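Local coordinates for beta-xylanase (Roseburia intestinalis L1-82, PDB 6SGF), which binds xylan with low affinity through this carbohydrate-binding module (CBM86), one domain of a larger enzyme that is likely to hydrolyse xylan internally, at residues B[78-81]-B[82-85]. Numbering follows the deposited sequence.
With XYP (beta-D-xylopyranose), chain H.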
ATOM      1  N   ASP B  78      -1.618 -26.345  -0.727  1.00 23.41           N
ATOM      2  CA  ASP B  78      -2.392 -25.397  -1.510  1.00 24.03           C
ATOM      3  C   ASP B  78      -3.434 -24.746  -0.619  1.00 25.47           C
ATOM      4  O   ASP B  78      -3.699 -25.196   0.490  1.00 22.84           O
ATOM      5  CB  ASP B  78      -3.069 -26.065  -2.704  1.00 24.54           C
ATOM      6  CG  ASP B  78      -3.180 -25.139  -3.903  1.00 30.52           C
ATOM      7  OD1 ASP B  78      -3.203 -23.886  -3.722  1.00 21.73           O
ATOM      8  OD2 ASP B  78      -3.243 -25.678  -5.038  1.00 30.62           O
ATOM      9  N   ALA B  79      -4.034 -23.675  -1.120  1.00 19.78           N
ATOM     10  CA  ALA B  79      -5.143 -23.049  -0.416  1.00 21.12           C
ATOM     11  C   ALA B  79      -6.366 -23.933  -0.550  1.00 22.66           C
ATOM     12  O   ALA B  79      -6.553 -24.603  -1.567  1.00 23.33           O
ATOM     13  CB  ALA B  79      -5.427 -21.662  -1.001  1.00 24.13           C
ATOM     14  N   THR B  80      -7.200 -23.953   0.480  1.00 18.66           N
ATOM     15  CA  THR B  80      -8.451 -24.701   0.361  1.00 25.74           C
ATOM     16  C   THR B  80      -9.422 -23.995  -0.595  1.00 26.18           C
ATOM     17  O   THR B  80      -9.324 -22.794  -0.876  1.00 21.51           O
ATOM     18  CB  THR B  80      -9.134 -24.899   1.717  1.00 26.86           C
ATOM     19  OG1 THR B  80      -9.634 -23.641   2.200  1.00 26.22           O
ATOM     20  CG2 THR B  80      -8.190 -25.481   2.736  1.00 23.04           C
ATOM     21  N   ALA B  81     -10.385 -24.758  -1.100  1.00 24.83           N
ATOM     22  CA  ALA B  81     -11.363 -24.193  -2.028  1.00 30.50           C
ATOM     23  C   ALA B  81     -12.163 -23.063  -1.388  1.00 28.78           C
ATOM     24  O   ALA B  81     -12.458 -22.057  -2.039  1.00 25.18           O
ATOM     25  CB  ALA B  81     -12.291 -25.304  -2.538  1.00 36.34           C
ATOM     26  N   ALA B  82     -12.494 -23.195  -0.104  1.00 25.24           N
ATOM     27  CA  ALA B  82     -13.222 -22.149   0.609  1.00 31.65           C
ATOM     28  C   ALA B  82     -12.425 -20.849   0.723  1.00 27.76           C
ATOM     29  O   ALA B  82     -13.011 -19.784   0.959  1.00 26.25           O
ATOM     30  CB  ALA B  82     -13.603 -22.647   2.000  1.00 32.18           C
ATOM     31  N   ASN B  83     -11.105 -20.930   0.618  1.00 24.99           N
ATOM     32  CA  ASN B  83     -10.220 -19.780   0.766  1.00 19.31           C
ATOM     33  C   ASN B  83      -9.637 -19.309  -0.560  1.00 15.97           C
ATOM     34  O   ASN B  83      -8.598 -18.630  -0.574  1.00 16.04           O
ATOM     35  CB  ASN B  83      -9.140 -20.144   1.766  1.00 17.72           C
ATOM     36  CG  ASN B  83      -9.694 -20.269   3.158  1.00 22.85           C
ATOM     37  OD1 ASN B  83     -10.694 -19.624   3.495  1.00 22.57           O
ATOM     38  ND2 ASN B  83      -9.090 -21.113   3.961  1.00 20.65           N
ATOM     39  N   THR B  84     -10.318 -19.625  -1.668  1.00 16.75           N
ATOM     40  CA  THR B  84      -9.914 -19.276  -3.020  1.00 17.45           C
ATOM     41  C   THR B  84     -11.120 -18.705  -3.752  1.00 21.88           C
ATOM     42  O   THR B  84     -12.235 -19.212  -3.612  1.00 20.09           O
ATOM     43  CB  THR B  84      -9.392 -20.506  -3.780  1.00 22.95           C
ATOM     44  OG1 THR B  84      -8.365 -21.141  -3.014  1.00 24.00           O
ATOM     45  CG2 THR B  84      -8.830 -20.115  -5.131  1.00 21.67           C
ATOM     46  N   GLN B  85     -10.908 -17.669  -4.552  1.00 18.71           N
ATOM     47  CA  GLN B  85     -11.953 -17.187  -5.452  1.00 19.35           C
ATOM     48  C   GLN B  85     -11.330 -17.143  -6.835  1.00 18.09           C
ATOM     49  O   GLN B  85     -10.158 -16.812  -6.966  1.00 18.46           O
ATOM     50  CB  GLN B  85     -12.489 -15.832  -5.016  1.00 21.67           C
ATOM     51  CG  GLN B  85     -13.355 -15.919  -3.782  1.00 31.16           C
ATOM     52  CD  GLN B  85     -14.324 -14.756  -3.648  1.00 39.90           C
ATOM     53  OE1 GLN B  85     -14.390 -13.873  -4.512  1.00 41.65           O
ATOM     54  NE2 GLN B  85     -15.100 -14.759  -2.564  1.00 45.94           N
TER
HETATM   55  C1  XYP H   2      -2.510 -26.023  -9.383  1.00 22.39           C
HETATM   56  C2  XYP H   2      -3.065 -24.852  -8.569  1.00 23.43           C
HETATM   57  C3  XYP H   2      -4.512 -25.074  -8.297  1.00 17.42           C
HETATM   58  C4  XYP H   2      -5.283 -25.454  -9.541  1.00 17.59           C
HETATM   59  C5  XYP H   2      -4.664 -26.632 -10.307  1.00 20.01           C
HETATM   60  O2  XYP H   2      -2.260 -24.699  -7.397  1.00 22.04           O
HETATM   61  O3  XYP H   2      -5.054 -23.837  -7.752  1.00 18.14           O
HETATM   62  O4  XYP H   2      -6.611 -25.788  -9.110  1.00 18.88           O
HETATM   63  O5  XYP H   2      -3.293 -26.236 -10.635  1.00 20.90           O
HETATM   64  O   HOH W   1      -6.675 -22.918  -4.013  1.00 22.34           O
HETATM   65  O   HOH W   2      -6.560 -22.144   2.703  1.00 20.38           O
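The carbonyl of Thr80 is gripped by two donors across the turn, Asn83 N at 3.0 Å and Thr84 OG1 at 2.9 Å, which reach its O from opposite faces of the carbonyl plane. Thr84 suits its place because its hydroxyl, beside the backbone N at chi1 -53°, turns back to the preceding loop. The methyl CB of Ala79, a side chain short enough to lie against that hydroxyl, comes within 3.6 Å of Thr84 OG1. A longer backbone bond, 3.3 Å from Thr84 N to Ala81 O, follows one residue on, giving two overlapping type I beta turns, 80-83 and 81-84.

Water extends the closure. One molecule donates to both Ala79 O and Thr84 OG1; another accepts from Thr80 N and Asn83 ND2. Asn83 runs alongside Thr80, and asparagine suits it by offering donor and acceptor together, since OD1 accepts from Ser99 N.

Asp78 faces the sugar instead. Asp78 OD2 accepts a hydrogen bond from xylose O2 (2.7 Å), while OD1 takes Ala79 N on its anti side and forms a salt bridge with Lys71 NZ. An alanine here would probably leave xylose O2 without this acceptor and Lys71 without its carboxylate mate.

Lys71 and Gln40, which line the glycan pocket with Asp78, also bind this xylose. The turn follows strand 68-73 and leads into 84-88, outermost within this chain in the five-stranded antiparallel sheet; backbone hydrogen bonds of Asn83 with Val72, just before the strand, and of Gln85 with Leu70 join it to 68-73.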